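PDB 3PU5: extracellular solute-binding protein from Bordetella parapertussis, which probably binds a small solute, perhaps a polyamine, outside the cytoplasmic membrane and delivers it to a transporter for uptake. Local coordinates for residues S111-A116 / K127-F132; A116-K121 / V200-G205; F146-S151 / P211-R216; S152-A157 / T193-P198. All coordinates share one frame; numbering follows the deposited sequence.

Contact 1: S111-A116 / K127-F132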
loop_
_atom_site.group_PDB
_atom_site.type_symbol
_atom_site.label_atom_id
_atom_site.label_comp_id
_atom_site.label_asym_id
_atom_site.label_seq_id
_atom_site.Cartn_x
_atom_site.Cartn_y
_atom_site.Cartn_z
ATOM N N SER A 111 -2.614 -1.999 1.400
ATOM C CA SER A 111 -2.010 -2.729 2.515
ATOM C C SER A 111 -1.630 -1.708 3.572
ATOM O O SER A 111 -1.282 -0.572 3.233
ATOM C CB SER A 111 -0.789 -3.544 2.068
ATOM O OG SER A 111 0.261 -2.701 1.640
ATOM N N SER A 112 -1.714 -2.099 4.845
ATOM C CA SER A 112 -1.677 -1.134 5.943
ATOM C C SER A 112 -0.574 -1.396 6.955
ATOM O O SER A 112 -0.478 -2.497 7.506
ATOM C CB SER A 112 -3.020 -1.126 6.688
ATOM O OG SER A 112 -4.078 -0.866 5.799
ATOM N N VAL A 113 0.241 -0.377 7.211
ATOM C CA VAL A 113 1.232 -0.458 8.270
ATOM C C VAL A 113 0.593 -0.119 9.612
ATOM O O VAL A 113 0.025 0.966 9.793
ATOM C CB VAL A 113 2.433 0.467 8.021
ATOM C CG1 VAL A 113 3.457 0.316 9.155
ATOM C CG2 VAL A 113 3.079 0.140 6.675
ATOM N N GLY A 114 0.665 -1.072 10.535
ATOM C CA GLY A 114 0.224 -0.858 11.893
ATOM C C GLY A 114 1.377 -1.235 12.799
ATOM O O GLY A 114 2.543 -1.089 12.419
ATOM N N ILE A 115 1.051 -1.731 13.987
ATOM C CA ILE A 115 2.069 -2.140 14.952
ATOM C C ILE A 115 1.975 -3.643 15.204
ATOM O O ILE A 115 0.947 -4.134 15.685
ATOM C CB ILE A 115 1.900 -1.386 16.271
ATOM C CG1 ILE A 115 1.959 0.125 16.016
ATOM C CG2 ILE A 115 2.968 -1.820 17.290
ATOM C CD1 ILE A 115 1.078 0.948 16.948
ATOM N N ALA A 116 3.034 -4.373 14.853
ATOM C CA ALA A 116 3.065 -5.817 15.063
ATOM C C ALA A 116 3.869 -6.164 16.312
ATOM O O ALA A 116 4.889 -5.534 16.593
ATOM C CB ALA A 116 3.638 -6.521 13.829
ATOM N N LYS A 127 -2.123 0.337 21.803
ATOM C CA LYS A 127 -3.336 0.685 21.066
ATOM C C LYS A 127 -3.119 1.776 20.031
ATOM O O LYS A 127 -3.970 1.988 19.158
ATOM C CB LYS A 127 -4.442 1.124 22.024
ATOM C CG LYS A 127 -5.035 -0.001 22.857
ATOM C CD LYS A 127 -5.987 0.562 23.905
ATOM C CE LYS A 127 -6.851 -0.527 24.525
ATOM N NZ LYS A 127 -7.860 0.064 25.456
ATOM N N SER A 128 -1.991 2.472 20.133
ATOM C CA SER A 128 -1.740 3.629 19.285
ATOM C C SER A 128 -0.264 3.781 18.933
ATOM O O SER A 128 0.606 3.228 19.610
ATOM C CB SER A 128 -2.221 4.902 19.976
ATOM O OG SER A 128 -1.409 5.180 21.104
ATOM N N TRP A 129 0.003 4.539 17.870
ATOM C CA TRP A 129 1.365 4.925 17.512
ATOM C C TRP A 129 2.006 5.699 18.658
ATOM O O TRP A 129 3.207 5.568 18.937
ATOM C CB TRP A 129 1.348 5.834 16.282
ATOM C CG TRP A 129 0.976 5.148 14.991
ATOM C CD1 TRP A 129 -0.172 5.324 14.253
ATOM C CD2 TRP A 129 1.768 4.193 14.281
ATOM N NE1 TRP A 129 -0.133 4.531 13.124
ATOM C CE2 TRP A 129 1.044 3.821 13.125
ATOM C CE3 TRP A 129 3.023 3.612 14.511
ATOM C CZ2 TRP A 129 1.534 2.891 12.203
ATOM C CZ3 TRP A 129 3.507 2.689 13.600
ATOM C CH2 TRP A 129 2.763 2.338 12.457
ATOM N N LYS A 130 1.202 6.546 19.293
ATOM C CA LYS A 130 1.682 7.371 20.393
ATOM C C LYS A 130 2.119 6.488 21.566
ATOM O O LYS A 130 3.178 6.709 22.162
ATOM C CB LYS A 130 0.591 8.366 20.819
ATOM C CG LYS A 130 0.992 9.300 21.946
ATOM C CD LYS A 130 -0.091 10.351 22.189
ATOM C CE LYS A 130 -0.244 11.281 20.981
ATOM N NZ LYS A 130 -1.615 11.888 20.868
ATOM N N GLU A 131 1.307 5.487 21.892
ATOM C CA GLU A 131 1.653 4.561 22.969
ATOM C C GLU A 131 2.929 3.792 22.603
ATOM O O GLU A 131 3.846 3.665 23.408
ATOM C CB GLU A 131 0.507 3.588 23.223
ATOM C CG GLU A 131 0.773 2.644 24.367
ATOM C CD GLU A 131 -0.374 1.695 24.641
ATOM O OE1 GLU A 131 -1.468 1.887 24.065
ATOM O OE2 GLU A 131 -0.174 0.751 25.436
ATOM N N PHE A 132 2.975 3.279 21.379
ATOM C CA PHE A 132 4.170 2.616 20.863
ATOM C C PHE A 132 5.423 3.473 21.052
ATOM O O PHE A 132 6.446 3.005 21.558
ATOM C CB PHE A 132 3.970 2.292 19.377
ATOM C CG PHE A 132 5.209 1.789 18.690
ATOM C CD1 PHE A 132 5.919 0.724 19.211
ATOM C CD2 PHE A 132 5.655 2.378 17.511
ATOM C CE1 PHE A 132 7.065 0.255 18.572
ATOM C CE2 PHE A 132 6.799 1.913 16.868
ATOM C CZ PHE A 132 7.501 0.848 17.399
#
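Ile115 and Trp129 meet with their side chains sliding past each other in opposite directions. Ile115 sits on strand 111-117 with CB turned toward helix 129-138. Its CG1 is anti to the carbonyl carbon (chi1 -57°) and lies over one face of the indole, offset toward the rim and 3.8 Å from Trp129 CZ3. The approach is a CH-pi contact, with Ile115 CG1 4.1 Å from the centroid of the six-membered ring of Trp129. Next to the ring, Ile115 CD1 touches Ser128 O at 3.5 Å and Phe132 CB at 4.0 Å, which lodges the tip against the first turn of the helix.

Val113 approaches the same indole differently. The two side chains cross at about a right angle, and Val113 CG1 stays in the ring plane at the edge, 3.9 Å from Trp129 CH2. Two strand carbonyls also reach the benzo rim: Val113 O lies near the ring plane, 3.4 Å from Trp129 CZ2, while Gly114 O comes in obliquely, 3.4 Å from Trp129 CH2.

The helix start is secured separately. Ser128 is the N-cap, its OG accepting from Glu131 N at 2.8 Å, and the carboxylate of Glu235 takes the backbone N-H groups of Trp129 and Lys130. The indole NE1 is bonded to Gly236 O, which helps fix the rotation of the ring.

Helix and sheet are thus joined by apolar packing, while Ser128 OG, the Trp129 indole N-H and the N-H groups at the helix start have partners of their own; the carbonyl oxygens facing the slightly positive C-H rim of Trp129 probably add a weak electrostatic attraction.

Contact 2: A116-K121 / V200-G205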
loop_
_atom_site.group_PDB
_atom_site.type_symbol
_atom_site.label_atom_id
_atom_site.label_comp_id
_atom_site.label_asym_id
_atom_site.label_seq_id
_atom_site.Cartn_x
_atom_site.Cartn_y
_atom_site.Cartn_z
ATOM N N ALA A 116 3.034 -4.373 14.853
ATOM C CA ALA A 116 3.065 -5.817 15.063
ATOM C C ALA A 116 3.869 -6.164 16.312
ATOM O O ALA A 116 4.889 -5.534 16.593
ATOM C CB ALA A 116 3.638 -6.521 13.829
ATOM N N TYR A 117 3.424 -7.168 17.061
ATOM C CA TYR A 117 4.072 -7.482 18.333
ATOM C C TYR A 117 3.887 -8.947 18.770
ATOM O O TYR A 117 3.077 -9.684 18.208
ATOM C CB TYR A 117 3.566 -6.535 19.433
ATOM C CG TYR A 117 2.158 -6.859 19.912
ATOM C CD1 TYR A 117 1.038 -6.396 19.225
ATOM C CD2 TYR A 117 1.955 -7.637 21.045
ATOM C CE1 TYR A 117 -0.257 -6.710 19.656
ATOM C CE2 TYR A 117 0.676 -7.959 21.480
ATOM C CZ TYR A 117 -0.419 -7.494 20.789
ATOM O OH TYR A 117 -1.674 -7.815 21.246
ATOM N N ARG A 118 4.658 -9.350 19.778
ATOM C CA ARG A 118 4.533 -10.664 20.401
ATOM C C ARG A 118 3.775 -10.534 21.715
ATOM O O ARG A 118 4.268 -9.911 22.655
ATOM C CB ARG A 118 5.918 -11.239 20.693
ATOM C CG ARG A 118 6.631 -11.833 19.497
ATOM C CD ARG A 118 7.922 -12.502 19.939
ATOM N NE ARG A 118 7.679 -13.702 20.739
ATOM C CZ ARG A 118 7.966 -14.937 20.339
ATOM N NH1 ARG A 118 7.709 -15.973 21.131
ATOM N NH2 ARG A 118 8.523 -15.134 19.149
ATOM N N PRO A 119 2.565 -11.108 21.789
ATOM C CA PRO A 119 1.803 -10.996 23.040
ATOM C C PRO A 119 2.568 -11.546 24.248
ATOM O O PRO A 119 2.338 -11.094 25.367
ATOM C CB PRO A 119 0.556 -11.846 22.772
ATOM C CG PRO A 119 0.390 -11.799 21.257
ATOM C CD PRO A 119 1.797 -11.764 20.712
ATOM N N ASP A 120 3.472 -12.498 24.032
ATOM C CA ASP A 120 4.193 -13.091 25.156
ATOM C C ASP A 120 5.298 -12.177 25.683
ATOM O O ASP A 120 5.906 -12.449 26.719
ATOM C CB ASP A 120 4.717 -14.498 24.825
ATOM C CG ASP A 120 5.927 -14.490 23.907
ATOM O OD1 ASP A 120 6.473 -15.590 23.664
ATOM O OD2 ASP A 120 6.336 -13.410 23.427
ATOM N N LYS A 121 5.534 -11.078 24.980
ATOM C CA LYS A 121 6.505 -10.096 25.431
ATOM C C LYS A 121 5.795 -8.834 25.892
ATOM O O LYS A 121 6.281 -8.111 26.763
ATOM C CB LYS A 121 7.493 -9.788 24.308
ATOM C CG LYS A 121 8.695 -10.733 24.295
ATOM C CD LYS A 121 9.906 -10.053 24.929
ATOM C CE LYS A 121 10.721 -10.992 25.813
ATOM N NZ LYS A 121 10.201 -11.020 27.225
ATOM N N VAL A 200 9.527 -12.162 10.531
ATOM C CA VAL A 200 10.716 -12.940 10.896
ATOM C C VAL A 200 11.311 -12.484 12.230
ATOM O O VAL A 200 11.613 -13.306 13.102
ATOM C CB VAL A 200 11.796 -12.848 9.812
ATOM C CG1 VAL A 200 13.120 -13.406 10.327
ATOM C CG2 VAL A 200 11.347 -13.592 8.557
ATOM N N LEU A 201 11.485 -11.176 12.392
ATOM C CA LEU A 201 12.034 -10.640 13.639
ATOM C C LEU A 201 11.158 -11.032 14.830
ATOM O O LEU A 201 11.668 -11.440 15.878
ATOM C CB LEU A 201 12.187 -9.118 13.558
ATOM C CG LEU A 201 13.242 -8.587 12.582
ATOM C CD1 LEU A 201 13.088 -7.077 12.354
ATOM C CD2 LEU A 201 14.640 -8.930 13.064
ATOM N N LEU A 202 9.843 -10.913 14.665
ATOM C CA LEU A 202 8.902 -11.271 15.728
ATOM C C LEU A 202 8.898 -12.772 16.015
ATOM O O LEU A 202 8.982 -13.173 17.173
ATOM C CB LEU A 202 7.477 -10.799 15.399
ATOM C CG LEU A 202 7.296 -9.277 15.434
ATOM C CD1 LEU A 202 5.928 -8.884 14.901
ATOM C CD2 LEU A 202 7.529 -8.712 16.838
ATOM N N THR A 203 8.796 -13.585 14.963
ATOM C CA THR A 203 8.679 -15.043 15.129
ATOM C C THR A 203 9.978 -15.728 15.559
ATOM O O THR A 203 9.948 -16.806 16.152
ATOM C CB THR A 203 8.137 -15.740 13.864
ATOM O OG1 THR A 203 9.031 -15.521 12.771
ATOM C CG2 THR A 203 6.761 -15.217 13.507
ATOM N N SER A 204 11.111 -15.095 15.269
ATOM C CA SER A 204 12.405 -15.617 15.676
ATOM C C SER A 204 12.628 -15.361 17.153
ATOM O O SER A 204 13.482 -15.988 17.780
ATOM C CB SER A 204 13.529 -14.959 14.874
ATOM O OG SER A 204 13.709 -13.598 15.241
ATOM N N GLY A 205 11.854 -14.424 17.695
ATOM C CA GLY A 205 12.015 -13.989 19.068
ATOM C C GLY A 205 12.984 -12.830 19.223
ATOM O O GLY A 205 13.135 -12.299 20.320
#
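Ala116, near the end of strand 111-117, and Arg118, just beyond it, both meet Leu202 in the last turn of helix 197-204.

The apolar part is compact. Ala116 CB points toward the helix and touches Leu202 CD1 at 3.5 Å, tighter than usual for two carbons. The other branch, Leu202 CD2, lies against the strand backbone, 4.0 Å from Tyr117 CA. Arg118 brings its aliphatic chain as well as its guanidinium, with Arg118 CD 3.0 Å from Leu202 O. Phe146 and Val228 pack on the same leucine.

This is a helix lying against a strand of the antiparallel sheet in one lobe of the solute-binding protein, close to where the helix stops. Gly205 is the first residue to leave helical angles, with phi 90°, at which a side chain would jam against the preceding carbonyl. Strand 209-213 follows and pairs antiparallel with 111-117, so the helix packs beside the strand that its own chain goes on to join.

Hydrogen bonding centres on Leu202 O, which takes two donors: Gly205 N, at 3.2 Å, and Arg118 NH2, at 2.8 Å. The arginine bond is nearly straight (167°), with the oxygen in the guanidinium plane. A bend at chi3 (69°) turns NE back from the extended chain. The guanidinium near this helix end would favour the helix dipole, though Asp120 probably offsets part of its charge.

The ionic part lies within 116-121. Asp120 is gripped side-on by Arg118, with NE donating to OD2 of Asp120 at 3.0 Å and NH1 to OD1 of Asp120 at 2.8 Å, both oxygens met on their syn sides.

Contact 3: F146-S151 / P211-R216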
loop_
_atom_site.group_PDB
_atom_site.type_symbol
_atom_site.label_atom_id
_atom_site.label_comp_id
_atom_site.label_asym_id
_atom_site.label_seq_id
_atom_site.Cartn_x
_atom_site.Cartn_y
_atom_site.Cartn_z
ATOM N N PHE A 146 12.032 -2.833 16.522
ATOM C CA PHE A 146 12.566 -2.705 15.163
ATOM C C PHE A 146 11.800 -1.598 14.437
ATOM O O PHE A 146 10.728 -1.206 14.886
ATOM C CB PHE A 146 12.534 -4.040 14.397
ATOM C CG PHE A 146 11.168 -4.698 14.344
ATOM C CD1 PHE A 146 10.224 -4.298 13.402
ATOM C CD2 PHE A 146 10.832 -5.717 15.233
ATOM C CE1 PHE A 146 8.958 -4.900 13.354
ATOM C CE2 PHE A 146 9.575 -6.322 15.195
ATOM C CZ PHE A 146 8.637 -5.917 14.253
ATOM N N PHE A 147 12.351 -1.075 13.341
ATOM C CA PHE A 147 11.716 0.033 12.628
ATOM C C PHE A 147 12.119 0.031 11.151
ATOM O O PHE A 147 13.205 -0.418 10.813
ATOM C CB PHE A 147 12.101 1.376 13.269
ATOM C CG PHE A 147 11.268 2.537 12.795
ATOM C CD1 PHE A 147 11.641 3.262 11.674
ATOM C CD2 PHE A 147 10.092 2.889 13.463
ATOM C CE1 PHE A 147 10.861 4.323 11.218
ATOM C CE2 PHE A 147 9.305 3.954 13.016
ATOM C CZ PHE A 147 9.695 4.674 11.895
ATOM N N ASN A 148 11.242 0.528 10.281
ATOM C CA ASN A 148 11.511 0.573 8.838
ATOM C C ASN A 148 12.782 1.361 8.500
ATOM O O ASN A 148 12.923 2.518 8.912
ATOM C CB ASN A 148 10.349 1.252 8.083
ATOM C CG ASN A 148 8.973 0.772 8.524
ATOM O OD1 ASN A 148 8.131 0.427 7.684
ATOM N ND2 ASN A 148 8.716 0.794 9.829
ATOM N N ASN A 149 13.692 0.766 7.738
ATOM C CA ASN A 149 14.826 1.536 7.232
ATOM C C ASN A 149 14.371 2.511 6.159
ATOM O O ASN A 149 13.777 2.090 5.166
ATOM C CB ASN A 149 15.913 0.630 6.661
ATOM C CG ASN A 149 17.157 1.410 6.262
ATOM O OD1 ASN A 149 17.699 1.232 5.178
ATOM N ND2 ASN A 149 17.594 2.296 7.138
ATOM N N LEU A 150 14.643 3.803 6.349
ATOM C CA LEU A 150 14.188 4.818 5.388
ATOM C C LEU A 150 14.628 4.528 3.944
ATOM O O LEU A 150 13.829 4.621 3.009
ATOM C CB LEU A 150 14.611 6.234 5.811
ATOM C CG LEU A 150 14.018 7.328 4.915
ATOM C CD1 LEU A 150 12.515 7.138 4.799
ATOM C CD2 LEU A 150 14.345 8.737 5.397
ATOM N N SER A 151 15.886 4.145 3.765
ATOM C CA SER A 151 16.447 3.931 2.431
ATOM C C SER A 151 16.015 2.647 1.726
ATOM O O SER A 151 16.489 2.368 0.627
ATOM C CB SER A 151 17.978 3.928 2.505
ATOM O OG SER A 151 18.441 5.116 3.116
ATOM N N PRO A 211 6.800 -1.621 13.533
ATOM C CA PRO A 211 5.811 -1.495 12.454
ATOM C C PRO A 211 5.752 -2.749 11.580
ATOM O O PRO A 211 6.790 -3.347 11.295
ATOM C CB PRO A 211 6.313 -0.286 11.650
ATOM C CG PRO A 211 7.198 0.492 12.635
ATOM C CD PRO A 211 7.858 -0.600 13.439
ATOM N N GLY A 212 4.544 -3.135 11.176
ATOM C CA GLY A 212 4.345 -4.313 10.356
ATOM C C GLY A 212 3.061 -4.211 9.550
ATOM O O GLY A 212 2.181 -3.391 9.851
ATOM N N TRP A 213 2.948 -5.052 8.529
ATOM C CA TRP A 213 1.808 -5.004 7.622
ATOM C C TRP A 213 0.662 -5.861 8.126
ATOM O O TRP A 213 0.880 -6.931 8.700
ATOM C CB TRP A 213 2.239 -5.393 6.200
ATOM C CG TRP A 213 2.997 -4.264 5.577
ATOM C CD1 TRP A 213 2.493 -3.291 4.766
ATOM C CD2 TRP A 213 4.377 -3.941 5.783
ATOM N NE1 TRP A 213 3.477 -2.393 4.435
ATOM C CE2 TRP A 213 4.646 -2.771 5.047
ATOM C CE3 TRP A 213 5.419 -4.539 6.507
ATOM C CZ2 TRP A 213 5.906 -2.181 5.017
ATOM C CZ3 TRP A 213 6.681 -3.949 6.473
ATOM C CH2 TRP A 213 6.909 -2.781 5.733
ATOM N N ASP A 214 -0.561 -5.382 7.931
ATOM C CA ASP A 214 -1.721 -6.122 8.424
ATOM C C ASP A 214 -1.798 -7.528 7.831
ATOM O O ASP A 214 -1.804 -8.506 8.572
ATOM C CB ASP A 214 -3.047 -5.350 8.259
ATOM C CG ASP A 214 -3.339 -4.935 6.813
ATOM O OD1 ASP A 214 -2.406 -4.753 5.993
ATOM O OD2 ASP A 214 -4.532 -4.773 6.498
ATOM N N GLY A 215 -1.839 -7.629 6.505
ATOM C CA GLY A 215 -1.983 -8.922 5.854
ATOM C C GLY A 215 -0.874 -9.900 6.204
ATOM O O GLY A 215 -1.124 -11.044 6.595
ATOM N N ARG A 216 0.366 -9.446 6.055
ATOM C CA ARG A 216 1.518 -10.275 6.368
ATOM C C ARG A 216 1.466 -10.789 7.800
ATOM O O ARG A 216 1.750 -11.962 8.058
ATOM C CB ARG A 216 2.801 -9.490 6.120
ATOM C CG ARG A 216 3.072 -9.307 4.642
ATOM C CD ARG A 216 4.341 -8.538 4.389
ATOM N NE ARG A 216 5.071 -9.133 3.278
ATOM C CZ ARG A 216 5.181 -8.602 2.070
ATOM N NH1 ARG A 216 4.609 -7.438 1.795
ATOM N NH2 ARG A 216 5.871 -9.240 1.136
#
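Pro211 is wedged against Phe146, Phe147 and Asn148 in one lobe of what is consistent with the type II periplasmic binding protein fold. Strand 145-148, paired in parallel with 188-192, meets strand 209-213 of the antiparallel sheet near its start, where Phe146 is backbone hydrogen-bonded to Ile209, and then diverges from it: residues 146-148 pass residues 211-213 at 63°, with axes 7.2 Å apart at closest.

The tight part surrounds the proline ring. Pro211 CD sits 3.3 Å from Phe146 O, and Pro211 CG is 3.8 Å from Phe147 CD2, the phenyl and proline side chains crossing at about a right angle. The amide end of Asn148 presses on CB and CG of the proline as well; which of its two tips is nitrogen and which oxygen is doubtful.

The looser end lies toward Trp213, still buried. There the indole and the Asn148 amide reach toward each other tip to tip, their planes 57° apart, and little surface is shared. Trp213 is engaged more by others: its ring stacks edge-to-face with Phe195 and rests on Pro198.

Phe146 turns its ring edge to Pro211 O. Its CG takes the crowded position between backbone N and carbonyl carbon (chi1 55°), and the ring also packs on Leu201 and Leu202. Phe146 CE1 lies 3.4 Å from Pro211 O, with that oxygen in the plane of the phenyl ring.

Contact 4: S152-A157 / T193-P198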
loop_
_atom_site.group_PDB
_atom_site.type_symbol
_atom_site.label_atom_id
_atom_site.label_comp_id
_atom_site.label_asym_id
_atom_site.label_seq_id
_atom_site.Cartn_x
_atom_site.Cartn_y
_atom_site.Cartn_z
ATOM N N SER A 152 15.134 1.860 2.332
ATOM C CA SER A 152 14.882 0.527 1.797
ATOM C C SER A 152 13.558 0.347 1.050
ATOM O O SER A 152 13.204 -0.766 0.666
ATOM C CB SER A 152 15.024 -0.519 2.904
ATOM O OG SER A 152 16.364 -0.580 3.362
ATOM N N ASN A 153 12.840 1.439 0.833
ATOM C CA ASN A 153 11.541 1.371 0.171
ATOM C C ASN A 153 10.606 0.354 0.837
ATOM O O ASN A 153 9.980 -0.482 0.161
ATOM C CB ASN A 153 11.689 1.064 -1.332
ATOM C CG ASN A 153 10.361 1.164 -2.078
ATOM O OD1 ASN A 153 9.729 2.227 -2.115
ATOM N ND2 ASN A 153 9.924 0.046 -2.663
ATOM N N VAL A 154 10.523 0.427 2.164
ATOM C CA VAL A 154 9.609 -0.415 2.919
ATOM C C VAL A 154 8.647 0.454 3.738
ATOM O O VAL A 154 8.304 0.126 4.875
ATOM C CB VAL A 154 10.355 -1.439 3.798
ATOM C CG1 VAL A 154 10.894 -2.560 2.935
ATOM C CG2 VAL A 154 11.485 -0.778 4.576
ATOM N N ARG A 155 8.227 1.567 3.132
ATOM C CA ARG A 155 7.240 2.493 3.701
ATOM C C ARG A 155 7.707 3.243 4.948
ATOM O O ARG A 155 6.883 3.678 5.764
ATOM C CB ARG A 155 5.904 1.793 3.976
ATOM C CG ARG A 155 5.292 1.129 2.768
ATOM C CD ARG A 155 5.043 2.126 1.663
ATOM N NE ARG A 155 4.478 1.496 0.478
ATOM C CZ ARG A 155 4.207 2.145 -0.656
ATOM N NH1 ARG A 155 4.455 3.448 -0.762
ATOM N NH2 ARG A 155 3.690 1.491 -1.689
ATOM N N GLY A 156 9.019 3.406 5.091
ATOM C CA GLY A 156 9.564 4.184 6.187
ATOM C C GLY A 156 9.089 5.628 6.168
ATOM O O GLY A 156 8.692 6.180 7.196
ATOM N N ALA A 157 9.144 6.252 4.996
ATOM C CA ALA A 157 8.708 7.638 4.873
ATOM C C ALA A 157 7.283 7.796 5.377
ATOM O O ALA A 157 6.956 8.792 6.022
ATOM C CB ALA A 157 8.820 8.118 3.429
ATOM N N THR A 193 15.016 -3.971 6.268
ATOM C CA THR A 193 15.168 -3.609 4.873
ATOM C C THR A 193 14.248 -4.390 3.933
ATOM O O THR A 193 14.281 -4.176 2.729
ATOM C CB THR A 193 16.619 -3.839 4.407
ATOM O OG1 THR A 193 16.954 -5.215 4.598
ATOM C CG2 THR A 193 17.591 -2.974 5.189
ATOM N N ALA A 194 13.441 -5.303 4.464
ATOM C CA ALA A 194 12.506 -6.043 3.618
ATOM C C ALA A 194 11.116 -6.173 4.247
ATOM O O ALA A 194 10.975 -6.166 5.473
ATOM C CB ALA A 194 13.063 -7.414 3.276
ATOM N N PHE A 195 10.097 -6.299 3.400
ATOM C CA PHE A 195 8.703 -6.412 3.845
ATOM C C PHE A 195 8.435 -7.583 4.795
ATOM O O PHE A 195 7.582 -7.497 5.679
ATOM C CB PHE A 195 7.779 -6.504 2.633
ATOM C CG PHE A 195 7.617 -5.204 1.902
ATOM C CD1 PHE A 195 7.029 -4.111 2.528
ATOM C CD2 PHE A 195 8.050 -5.069 0.594
ATOM C CE1 PHE A 195 6.878 -2.909 1.855
ATOM C CE2 PHE A 195 7.901 -3.867 -0.085
ATOM C CZ PHE A 195 7.314 -2.789 0.546
ATOM N N ASN A 196 9.171 -8.671 4.612
ATOM C CA ASN A 196 8.977 -9.878 5.407
ATOM C C ASN A 196 9.682 -9.797 6.763
ATOM O O ASN A 196 9.493 -10.657 7.618
ATOM C CB ASN A 196 9.468 -11.094 4.608
ATOM C CG ASN A 196 9.192 -12.409 5.302
ATOM O OD1 ASN A 196 8.052 -12.721 5.660
ATOM N ND2 ASN A 196 10.241 -13.206 5.481
ATOM N N ASP A 197 10.472 -8.746 6.963
ATOM C CA ASP A 197 11.286 -8.618 8.171
ATOM C C ASP A 197 10.505 -8.560 9.504
ATOM O O ASP A 197 10.873 -9.237 10.460
ATOM C CB ASP A 197 12.265 -7.432 8.056
ATOM C CG ASP A 197 13.447 -7.723 7.126
ATOM O OD1 ASP A 197 13.635 -8.893 6.753
ATOM O OD2 ASP A 197 14.198 -6.782 6.773
ATOM N N PRO A 198 9.446 -7.734 9.592
ATOM C CA PRO A 198 8.737 -7.750 10.882
ATOM C C PRO A 198 8.289 -9.149 11.334
ATOM O O PRO A 198 8.461 -9.504 12.500
ATOM C CB PRO A 198 7.522 -6.853 10.622
ATOM C CG PRO A 198 8.027 -5.851 9.617
ATOM C CD PRO A 198 8.970 -6.649 8.713
#
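Phe195 reaches across to Val154, and its ring carries a large share of the contact. From CB the side chain sets out with CG anti to the carbonyl carbon (chi1 -73°). Phe195 CD1 is the first ring atom to touch, 4.2 Å from Val154 CG1. Next comes Phe195 CE1, 3.8 Å from Val154 CA, with Arg155 CG near the ring plane beyond that edge. At the tip, CZ of Phe195 approaches Asn153 O obliquely at 3.5 Å. Over one face, Val154 CG1 stands 4.1 Å above the ring centre, a CH-pi contact only 7° off the ring normal.

Closer to the strands, Ser152 OG lies against Thr193 CG2 at 3.3 Å while bonding to Asn149 OD1. The type I turn from Ala194 to Asp197 is braced by Asp197 OD2, which accepts from both Thr193 N and Ala194 N.

The touching residues lie in loops that lead from the parallel strands 145-148 and 188-192 into the first turns of helices 156-167 and 197-204, the strand-to-helix connections of an alpha/beta lobe; in type II periplasmic binding proteins such loops commonly border the solute cleft.

All four contacts belong to one lobe. Contacts 1 to 3 use strand 111-117 or 209-213, antiparallel neighbours in its larger sheet; contact 4 lies beside them, touching Pro211 and Trp213. Contacts 3 and 4 are the closest pair, their centres about 5 Å apart; contacts 2 and 4, about 17 Å apart, are joined by helix 197-204. Contact 1 shares Ala116 with contact 2, and its centre lies about 10 Å from that of contact 3. Along the chain, contact 1 closes before contacts 3 and 4 open, contact 4 falls between the segments of contact 3, and contact 2 interleaves with contacts 1 and 3. Pieces 11 to 79 residues apart are thereby tied together.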